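Fructuronate-tagaturonate epimerase UxaE from Cohnella laeviribosi in complex with 1 glycerol (Cohnella laeviribosi, PDB 6IL9) catalyses the epimerisation that interconverts D-fructuronate and D-tagaturonate, using a TIM-barrel scaffold that carries a bound zinc ion. Local coordinates at residues V108-G113 with A475-I480; E185-E190 with V241-E246; E399-Y404 with H439-L444. One frame throughout, in Å; residues are numbered along the deposited sequence.

Interaction 1 of 3, residues V108-G113 with A475-I480; sequences VQTVRG and ALRSHI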
loop_
_atom_site.group_PDB
_atom_site.type_symbol
_atom_site.label_atom_id
_atom_site.label_comp_id
_atom_site.label_asym_id
_atom_site.label_seq_id
_atom_site.Cartn_x
_atom_site.Cartn_y
_atom_site.Cartn_z
ATOM N N VAL A 108 4.511 -12.502 -2.386
ATOM C CA VAL A 108 5.718 -13.123 -1.848
ATOM C C VAL A 108 6.523 -13.794 -2.958
ATOM O O VAL A 108 7.752 -13.657 -3.028
ATOM C CB VAL A 108 5.349 -14.125 -0.742
ATOM C CG1 VAL A 108 6.592 -14.910 -0.337
ATOM C CG2 VAL A 108 4.740 -13.394 0.451
ATOM N N GLN A 109 5.844 -14.548 -3.832
ATOM C CA GLN A 109 6.526 -15.196 -4.952
ATOM C C GLN A 109 7.269 -14.195 -5.822
ATOM O O GLN A 109 8.317 -14.528 -6.400
ATOM C CB GLN A 109 5.522 -15.976 -5.808
ATOM C CG GLN A 109 4.914 -17.181 -5.099
ATOM C CD GLN A 109 3.561 -17.525 -5.667
ATOM O OE1 GLN A 109 3.184 -17.026 -6.727
ATOM N NE2 GLN A 109 2.809 -18.359 -4.960
ATOM N N THR A 110 6.752 -12.968 -5.918
ATOM C CA THR A 110 7.369 -11.951 -6.761
ATOM C C THR A 110 8.638 -11.382 -6.135
ATOM O O THR A 110 9.631 -11.168 -6.837
ATOM C CB THR A 110 6.369 -10.828 -7.038
ATOM O OG1 THR A 110 5.182 -11.388 -7.623
ATOM C CG2 THR A 110 6.982 -9.798 -8.003
ATOM N N VAL A 111 8.639 -11.122 -4.826
ATOM C CA VAL A 111 9.825 -10.530 -4.216
ATOM C C VAL A 111 10.861 -11.568 -3.808
ATOM O O VAL A 111 12.007 -11.194 -3.523
ATOM C CB VAL A 111 9.480 -9.658 -2.989
ATOM C CG1 VAL A 111 8.591 -8.479 -3.406
ATOM C CG2 VAL A 111 8.831 -10.486 -1.871
ATOM N N ARG A 112 10.492 -12.847 -3.746
ATOM C CA ARG A 112 11.460 -13.902 -3.452
ATOM C C ARG A 112 12.633 -13.822 -4.423
ATOM O O ARG A 112 12.444 -13.742 -5.638
ATOM C CB ARG A 112 10.769 -15.272 -3.540
ATOM C CG ARG A 112 11.687 -16.481 -3.380
ATOM C CD ARG A 112 10.960 -17.762 -3.820
ATOM N NE ARG A 112 9.805 -18.053 -2.978
ATOM C CZ ARG A 112 8.641 -18.531 -3.413
ATOM N NH1 ARG A 112 8.438 -18.781 -4.705
ATOM N NH2 ARG A 112 7.668 -18.755 -2.546
ATOM N N GLY A 113 13.846 -13.773 -3.876
ATOM C CA GLY A 113 15.024 -13.723 -4.720
ATOM C C GLY A 113 15.355 -12.363 -5.293
ATOM O O GLY A 113 16.223 -12.273 -6.171
ATOM N N ALA A 475 -0.268 -14.022 -12.744
ATOM C CA ALA A 475 -0.483 -12.650 -13.185
ATOM C C ALA A 475 0.220 -11.660 -12.265
ATOM O O ALA A 475 0.819 -10.686 -12.737
ATOM C CB ALA A 475 -1.977 -12.358 -13.259
ATOM N N LEU A 476 0.158 -11.881 -10.945
ATOM C CA LEU A 476 0.857 -10.977 -10.036
ATOM C C LEU A 476 2.363 -11.048 -10.243
ATOM O O LEU A 476 3.038 -10.010 -10.291
ATOM C CB LEU A 476 0.496 -11.304 -8.586
ATOM C CG LEU A 476 -0.958 -11.037 -8.202
ATOM C CD1 LEU A 476 -1.214 -11.624 -6.835
ATOM C CD2 LEU A 476 -1.293 -9.534 -8.233
ATOM N N ARG A 477 2.912 -12.265 -10.375
ATOM C CA ARG A 477 4.345 -12.403 -10.614
ATOM C C ARG A 477 4.764 -11.624 -11.850
ATOM O O ARG A 477 5.780 -10.915 -11.837
ATOM C CB ARG A 477 4.714 -13.878 -10.762
ATOM C CG ARG A 477 4.586 -14.629 -9.449
ATOM C CD ARG A 477 5.239 -16.010 -9.531
ATOM N NE ARG A 477 4.699 -16.811 -10.627
ATOM C CZ ARG A 477 3.718 -17.702 -10.499
ATOM N NH1 ARG A 477 3.146 -17.908 -9.323
ATOM N NH2 ARG A 477 3.307 -18.398 -11.554
ATOM N N SER A 478 3.967 -11.708 -12.913
ATOM C CA SER A 478 4.326 -11.040 -14.158
ATOM C C SER A 478 4.182 -9.530 -14.029
ATOM O O SER A 478 5.055 -8.764 -14.457
ATOM C CB SER A 478 3.441 -11.567 -15.290
ATOM O OG SER A 478 3.645 -10.818 -16.474
ATOM N N HIS A 479 3.075 -9.089 -13.446
ATOM C CA HIS A 479 2.734 -7.675 -13.407
ATOM C C HIS A 479 3.580 -6.922 -12.383
ATOM O O HIS A 479 4.173 -5.889 -12.701
ATOM C CB HIS A 479 1.244 -7.539 -13.097
ATOM C CG HIS A 479 0.743 -6.136 -13.124
ATOM N ND1 HIS A 479 0.698 -5.381 -14.277
ATOM C CD2 HIS A 479 0.245 -5.352 -12.139
ATOM C CE1 HIS A 479 0.207 -4.186 -13.996
ATOM N NE2 HIS A 479 -0.079 -4.146 -12.709
ATOM N N ILE A 480 3.624 -7.405 -11.141
ATOM C CA ILE A 480 4.509 -6.761 -10.166
ATOM C C ILE A 480 5.972 -6.989 -10.537
ATOM O O ILE A 480 6.828 -6.124 -10.294
ATOM C CB ILE A 480 4.172 -7.256 -8.744
ATOM C CG1 ILE A 480 2.702 -6.969 -8.442
ATOM C CG2 ILE A 480 5.065 -6.581 -7.676
ATOM C CD1 ILE A 480 2.325 -5.506 -8.557
#
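Gln109 reaches from the end of helix 104-111 to Arg477, on the long C-terminal helix 469-487. Its CB packs 3.7 Å from Arg477 CD, and the methylene parts of the two side chains lie against each other short of their polar ends. Beyond CG the glutamine runs extended, and OE1 accepts a hydrogen bond of 2.7 Å from Arg477 NH1. This bond is moderately bent, with 146° at the hydrogen. The oxygen lies in the guanidinium plane, at its edge, and NH1 stands above the plane of the amide carbonyl; the two flat groups are turned 44° against each other. The other end of the amide is also held: NE2 bonds to Glu149 and Glu473, which would fix the rotation of the whole group.

Next comes Thr110, where the backbones approach most closely, 4.9 Å from its CA to Arg477 CA. Its OG1 sits beside the backbone N (chi1 -56°) and bonds back to Gly106 O one turn earlier. That same oxygen lies against the neighbouring helix, 3.3 Å from Arg477 CA. The methyl, CG2, goes to Ile480 instead and meets its CG2 at 3.8 Å, the two side chains crossing at about a right angle.

Leu476 and Ile480 also touch Asn371 on helix 369-382, which follows the last barrel strand. Helix 104-111 is part of the crossover between strands 93-96 and 117-124, so the C-terminal helix packs against helices from both ends of the strand order, on the outer helical layer of a TIM barrel.

Interaction 2 of 3, residues E185-E190 with V241-E246; sequences EQIDNE and VLVYRE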
loop_
_atom_site.group_PDB
_atom_site.type_symbol
_atom_site.label_atom_id
_atom_site.label_comp_id
_atom_site.label_asym_id
_atom_site.label_seq_id
_atom_site.Cartn_x
_atom_site.Cartn_y
_atom_site.Cartn_z
ATOM N N GLU A 185 -4.601 17.505 5.099
ATOM C CA GLU A 185 -5.609 18.400 5.660
ATOM C C GLU A 185 -4.996 19.602 6.371
ATOM O O GLU A 185 -5.687 20.610 6.572
ATOM C CB GLU A 185 -6.517 17.629 6.618
ATOM C CG GLU A 185 -7.315 16.541 5.921
ATOM C CD GLU A 185 -8.601 16.196 6.640
ATOM O OE1 GLU A 185 -9.294 15.264 6.177
ATOM O OE2 GLU A 185 -8.918 16.850 7.661
ATOM N N GLN A 186 -3.725 19.526 6.756
ATOM C CA GLN A 186 -3.067 20.652 7.401
ATOM C C GLN A 186 -2.414 21.600 6.408
ATOM O O GLN A 186 -2.053 22.719 6.787
ATOM C CB GLN A 186 -2.018 20.143 8.396
ATOM C CG GLN A 186 -2.600 19.636 9.715
ATOM C CD GLN A 186 -3.122 18.205 9.636
ATOM O OE1 GLN A 186 -2.891 17.494 8.661
ATOM N NE2 GLN A 186 -3.844 17.786 10.670
ATOM N N ILE A 187 -2.253 21.182 5.155
ATOM C CA ILE A 187 -1.634 22.025 4.143
ATOM C C ILE A 187 -2.560 23.190 3.819
ATOM O O ILE A 187 -3.772 23.009 3.641
ATOM C CB ILE A 187 -1.320 21.201 2.885
ATOM C CG1 ILE A 187 -0.392 20.032 3.229
ATOM C CG2 ILE A 187 -0.709 22.074 1.811
ATOM C CD1 ILE A 187 1.029 20.452 3.531
ATOM N N ASP A 188 -1.996 24.392 3.734
ATOM C CA ASP A 188 -2.789 25.575 3.388
ATOM C C ASP A 188 -2.714 25.771 1.877
ATOM O O ASP A 188 -1.843 26.468 1.353
ATOM C CB ASP A 188 -2.305 26.796 4.159
ATOM C CG ASP A 188 -3.258 27.973 4.038
ATOM O OD1 ASP A 188 -4.039 27.991 3.067
ATOM O OD2 ASP A 188 -3.231 28.871 4.905
ATOM N N ASN A 189 -3.662 25.159 1.163
ATOM C CA ASN A 189 -3.619 25.198 -0.295
ATOM C C ASN A 189 -3.986 26.573 -0.845
ATOM O O ASN A 189 -3.464 26.976 -1.892
ATOM C CB ASN A 189 -4.537 24.120 -0.872
ATOM C CG ASN A 189 -3.895 22.742 -0.869
ATOM O OD1 ASN A 189 -3.111 22.413 -1.759
ATOM N ND2 ASN A 189 -4.222 21.934 0.135
ATOM N N GLU A 190 -4.866 27.314 -0.167
ATOM C CA GLU A 190 -5.202 28.645 -0.658
ATOM C C GLU A 190 -3.998 29.575 -0.554
ATOM O O GLU A 190 -3.786 30.426 -1.423
ATOM C CB GLU A 190 -6.406 29.208 0.096
ATOM C CG GLU A 190 -6.544 28.755 1.543
ATOM C CD GLU A 190 -7.895 29.125 2.138
ATOM O OE1 GLU A 190 -8.437 30.186 1.759
ATOM O OE2 GLU A 190 -8.416 28.358 2.980
ATOM N N VAL A 241 6.326 28.982 4.393
ATOM C CA VAL A 241 5.889 28.959 5.789
ATOM C C VAL A 241 4.368 28.874 5.869
ATOM O O VAL A 241 3.808 28.075 6.630
ATOM C CB VAL A 241 6.442 30.184 6.543
ATOM C CG1 VAL A 241 5.870 30.257 7.972
ATOM C CG2 VAL A 241 7.962 30.145 6.584
ATOM N N LEU A 242 3.665 29.682 5.068
ATOM C CA LEU A 242 2.205 29.676 5.127
ATOM C C LEU A 242 1.623 28.337 4.687
ATOM O O LEU A 242 0.640 27.862 5.266
ATOM C CB LEU A 242 1.643 30.799 4.261
ATOM C CG LEU A 242 1.940 32.206 4.762
ATOM C CD1 LEU A 242 1.364 33.239 3.798
ATOM C CD2 LEU A 242 1.359 32.400 6.155
ATOM N N VAL A 243 2.208 27.719 3.657
ATOM C CA VAL A 243 1.637 26.490 3.119
ATOM C C VAL A 243 1.868 25.321 4.072
ATOM O O VAL A 243 0.990 24.468 4.249
ATOM C CB VAL A 243 2.214 26.200 1.718
ATOM C CG1 VAL A 243 1.729 24.845 1.215
ATOM C CG2 VAL A 243 1.813 27.303 0.737
ATOM N N TYR A 244 3.046 25.261 4.700
ATOM C CA TYR A 244 3.513 24.041 5.337
ATOM C C TYR A 244 3.659 24.099 6.854
ATOM O O TYR A 244 3.774 23.032 7.467
ATOM C CB TYR A 244 4.866 23.614 4.732
ATOM C CG TYR A 244 4.756 23.200 3.281
ATOM C CD1 TYR A 244 4.231 21.961 2.930
ATOM C CD2 TYR A 244 5.145 24.059 2.262
ATOM C CE1 TYR A 244 4.106 21.586 1.605
ATOM C CE2 TYR A 244 5.023 23.690 0.928
ATOM C CZ TYR A 244 4.505 22.451 0.611
ATOM O OH TYR A 244 4.376 22.075 -0.705
ATOM N N ARG A 245 3.662 25.282 7.484
ATOM C CA ARG A 245 4.014 25.348 8.906
ATOM C C ARG A 245 3.069 24.512 9.759
ATOM O O ARG A 245 3.512 23.764 10.640
ATOM C CB ARG A 245 4.023 26.793 9.414
ATOM C CG ARG A 245 4.289 26.877 10.909
ATOM C CD ARG A 245 4.364 28.301 11.431
ATOM N NE ARG A 245 4.003 28.365 12.851
ATOM C CZ ARG A 245 4.809 28.036 13.859
ATOM N NH1 ARG A 245 6.051 27.611 13.635
ATOM N NH2 ARG A 245 4.368 28.128 15.106
ATOM N N GLU A 246 1.757 24.636 9.526
ATOM C CA GLU A 246 0.810 23.881 10.339
ATOM C C GLU A 246 0.993 22.380 10.137
ATOM O O GLU A 246 0.864 21.597 11.085
ATOM C CB GLU A 246 -0.621 24.310 10.014
ATOM C CG GLU A 246 -1.674 23.612 10.851
ATOM C CD GLU A 246 -3.086 24.067 10.512
ATOM O OE1 GLU A 246 -3.237 25.177 9.947
ATOM O OE2 GLU A 246 -4.042 23.318 10.817
HETATM O O HOH W 1 0.405 23.600 6.689
HETATM O O HOH W 2 -3.651 25.013 6.851
#
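Ile187 and the ring of Tyr244 make the flat-group contact here: the isoleucine tip, CD1, comes obliquely to the ring, 3.6 Å from Tyr244 CD1. One face of that ring carries the methyl CG1 of its own neighbour Val243, displaced toward the rim. The same methyl meets Ile187 CG2 at 3.7 Å, so Ile187 puts one branch on the valine and the other on the tyrosine. At the Glu246 end of the contact, the Gln186 amide and the Glu246 carboxylate have planes 79° apart, and they meet loosely, with Gln186 CG near Glu246 OE2.

The polar core is backbone. Asp188 N donates to Val243 O over 3.0 Å in an almost straight bond, 174° at the hydrogen, aimed at a lone pair in the carbonyl plane. A water gives a second hydrogen to Val243 O, at 2.7 Å, and its other to Gln186 O. Another water links Gln186 O to Glu246 OE1, the longer leg being 3.1 Å to the carboxylate. Asp188 CB rests against Leu242 O at 3.3 Å, while its OD1 caps Ala191 N at the start of helix 189-193.

The segment 185-190 follows barrel strand 178-182, and helix 234-259 leads on toward strand 267-271. The polar part of their junction is one main-chain bond and two bridging waters; no salt bridge spans it. The carboxylates of Asp188 and Glu246 stay apart, OD2 of the aspartate and OE1 of the glutamate being 6.3 Å from each other, and the water at Glu246 OE1 would probably ease its charge.

Interaction 3 of 3, residues E399-Y404 with H439-L444; sequences EEATAY and HITYGL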
loop_
_atom_site.group_PDB
_atom_site.type_symbol
_atom_site.label_atom_id
_atom_site.label_comp_id
_atom_site.label_asym_id
_atom_site.label_seq_id
_atom_site.Cartn_x
_atom_site.Cartn_y
_atom_site.Cartn_z
ATOM N N GLU A 399 -20.015 7.663 -10.764
ATOM C CA GLU A 399 -20.000 8.983 -10.143
ATOM C C GLU A 399 -19.832 8.899 -8.627
ATOM O O GLU A 399 -19.185 9.765 -8.027
ATOM C CB GLU A 399 -21.285 9.733 -10.502
ATOM C CG GLU A 399 -21.106 11.217 -10.767
ATOM C CD GLU A 399 -22.398 12.013 -10.576
ATOM O OE1 GLU A 399 -23.492 11.427 -10.732
ATOM O OE2 GLU A 399 -22.318 13.223 -10.264
ATOM N N GLU A 400 -20.398 7.865 -7.993
ATOM C CA GLU A 400 -20.241 7.710 -6.548
ATOM C C GLU A 400 -18.783 7.490 -6.166
ATOM O O GLU A 400 -18.337 7.949 -5.109
ATOM C CB GLU A 400 -21.101 6.547 -6.043
ATOM C CG GLU A 400 -22.555 6.631 -6.479
ATOM C CD GLU A 400 -23.245 5.275 -6.516
ATOM O OE1 GLU A 400 -22.828 4.375 -5.764
ATOM O OE2 GLU A 400 -24.198 5.104 -7.306
ATOM N N ALA A 401 -18.025 6.811 -7.020
ATOM C CA ALA A 401 -16.648 6.485 -6.693
ATOM C C ALA A 401 -15.690 7.636 -7.010
ATOM O O ALA A 401 -14.659 7.780 -6.340
ATOM C CB ALA A 401 -16.270 5.198 -7.429
ATOM N N THR A 402 -16.018 8.482 -7.992
ATOM C CA THR A 402 -15.166 9.636 -8.268
ATOM C C THR A 402 -15.164 10.640 -7.122
ATOM O O THR A 402 -14.286 11.506 -7.078
ATOM C CB THR A 402 -15.587 10.335 -9.565
ATOM O OG1 THR A 402 -16.899 10.900 -9.417
ATOM C CG2 THR A 402 -15.580 9.359 -10.724
ATOM N N ALA A 403 -16.116 10.538 -6.192
ATOM C CA ALA A 403 -16.077 11.376 -5.001
ATOM C C ALA A 403 -14.912 11.025 -4.082
ATOM O O ALA A 403 -14.493 11.872 -3.288
ATOM C CB ALA A 403 -17.404 11.263 -4.245
ATOM N N TYR A 404 -14.367 9.806 -4.186
ATOM C CA TYR A 404 -13.301 9.319 -3.313
ATOM C C TYR A 404 -11.926 9.318 -3.961
ATOM O O TYR A 404 -10.918 9.329 -3.245
ATOM C CB TYR A 404 -13.595 7.884 -2.867
ATOM C CG TYR A 404 -14.753 7.755 -1.919
ATOM C CD1 TYR A 404 -14.616 8.099 -0.582
ATOM C CD2 TYR A 404 -15.974 7.277 -2.352
ATOM C CE1 TYR A 404 -15.672 7.979 0.298
ATOM C CE2 TYR A 404 -17.036 7.152 -1.481
ATOM C CZ TYR A 404 -16.878 7.505 -0.156
ATOM O OH TYR A 404 -17.932 7.384 0.721
ATOM N N HIS A 439 -10.883 0.333 -11.282
ATOM C CA HIS A 439 -9.962 0.540 -10.162
ATOM C C HIS A 439 -10.695 1.170 -8.990
ATOM O O HIS A 439 -10.604 0.698 -7.854
ATOM C CB HIS A 439 -8.800 1.441 -10.619
ATOM C CG HIS A 439 -7.657 1.550 -9.648
ATOM N ND1 HIS A 439 -7.799 2.035 -8.362
ATOM C CD2 HIS A 439 -6.338 1.275 -9.801
ATOM C CE1 HIS A 439 -6.623 2.035 -7.759
ATOM N NE2 HIS A 439 -5.716 1.583 -8.612
ATOM N N ILE A 440 -11.467 2.219 -9.271
ATOM C CA ILE A 440 -12.003 3.097 -8.246
ATOM C C ILE A 440 -13.335 2.597 -7.693
ATOM O O ILE A 440 -13.730 3.005 -6.590
ATOM C CB ILE A 440 -12.068 4.494 -8.896
ATOM C CG1 ILE A 440 -10.748 5.240 -8.740
ATOM C CG2 ILE A 440 -13.189 5.324 -8.422
ATOM C CD1 ILE A 440 -9.598 4.651 -9.426
ATOM N N THR A 441 -13.999 1.679 -8.396
ATOM C CA THR A 441 -15.296 1.148 -7.997
ATOM C C THR A 441 -15.179 -0.150 -7.203
ATOM O O THR A 441 -16.186 -0.832 -7.012
ATOM C CB THR A 441 -16.195 0.932 -9.225
ATOM O OG1 THR A 441 -15.523 0.132 -10.212
ATOM C CG2 THR A 441 -16.623 2.284 -9.854
ATOM N N TYR A 442 -13.981 -0.493 -6.716
ATOM C CA TYR A 442 -13.803 -1.752 -5.981
ATOM C C TYR A 442 -14.745 -1.848 -4.788
ATOM O O TYR A 442 -15.320 -2.916 -4.526
ATOM C CB TYR A 442 -12.353 -1.894 -5.511
ATOM C CG TYR A 442 -11.953 -0.887 -4.444
ATOM C CD1 TYR A 442 -11.673 0.434 -4.769
ATOM C CD2 TYR A 442 -11.884 -1.255 -3.102
ATOM C CE1 TYR A 442 -11.320 1.356 -3.789
ATOM C CE2 TYR A 442 -11.533 -0.342 -2.120
ATOM C CZ TYR A 442 -11.258 0.962 -2.468
ATOM O OH TYR A 442 -10.903 1.860 -1.492
ATOM N N GLY A 443 -14.899 -0.754 -4.040
ATOM C CA GLY A 443 -15.724 -0.800 -2.840
ATOM C C GLY A 443 -17.195 -0.968 -3.173
ATOM O O GLY A 443 -17.888 -1.805 -2.585
ATOM N N LEU A 444 -17.682 -0.190 -4.146
ATOM C CA LEU A 444 -19.068 -0.320 -4.598
ATOM C C LEU A 444 -19.363 -1.718 -5.124
ATOM O O LEU A 444 -20.475 -2.228 -4.957
ATOM C CB LEU A 444 -19.358 0.691 -5.704
ATOM C CG LEU A 444 -19.291 2.169 -5.386
ATOM C CD1 LEU A 444 -19.251 2.919 -6.702
ATOM C CD2 LEU A 444 -20.501 2.559 -4.553
#
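Leu444 and Ala401 meet where the end of helix 384-402 packs on the short helices 432-440 and 442-446, in the helical region that follows the eight strands of the TIM barrel. From CB the leucine turns its CG to the side of the backbone N (chi1 -64°), and contact with the other segment starts there, with Glu400 OE1 near CG. The two methyls then divide the work. CD1 lies 3.8 Å from Ala401 CB and 4.1 Å from Glu400 CB. CD2 goes to the carboxylate, 3.2 Å from Glu400 OE1, a close carbon-oxygen contact rather than a hydrogen bond. The other carboxylate oxygen, OE2, bonds to His397 one turn back. An alanine in place of Leu444 would probably open a gap beside Ala401 CB and leave Glu400 OE1 without the methyls that now lie against it.

Ala401 is the centre of the contact, its single methyl pointing at the second segment. Ile440 CG2 presses on it at 3.2 Å, tighter than usual for two carbons, and also lies 3.5 Å from Ala401 O. Thr441, at the N-cap position of helix 442-446, brings its CG2 to 3.8 Å from Ala401 CB. Its OG1 occupies the place between backbone N and carbonyl carbon (chi1 53°) and bonds to Leu437 O instead of capping the new helix.

Two residues before Thr441, His439 NE2 bonds to the phosphoserine at position 346, three residues beyond the zinc ligand His343; the side chain of Ile440 is about 13 Å from the zinc ion. Within the first segment, Thr402, whose side chain sets out away from the second, donates from OG1 to Glu399 O at 2.9 Å.

From the N terminus, interaction 1 opens first, at 108-113 after the first barrel strand, and closes last, at 475-480 on the C-terminal helix. The loop it closes holds most of the barrel and both other contacts. Interaction 2 opens at 185-190, after the fourth strand, and closes at 241-246 on the helix before the fifth. Interaction 3 follows in series, joining 399-404 to 439-444 within the helical region beyond the last strand. Nothing crosses: two short loops nest in one long one. Interactions 1 and 2 lie on opposite sides of the chain's centre, their centres 39 Å apart, while the nearest atoms of interactions 1 and 3 are about 9 Å apart.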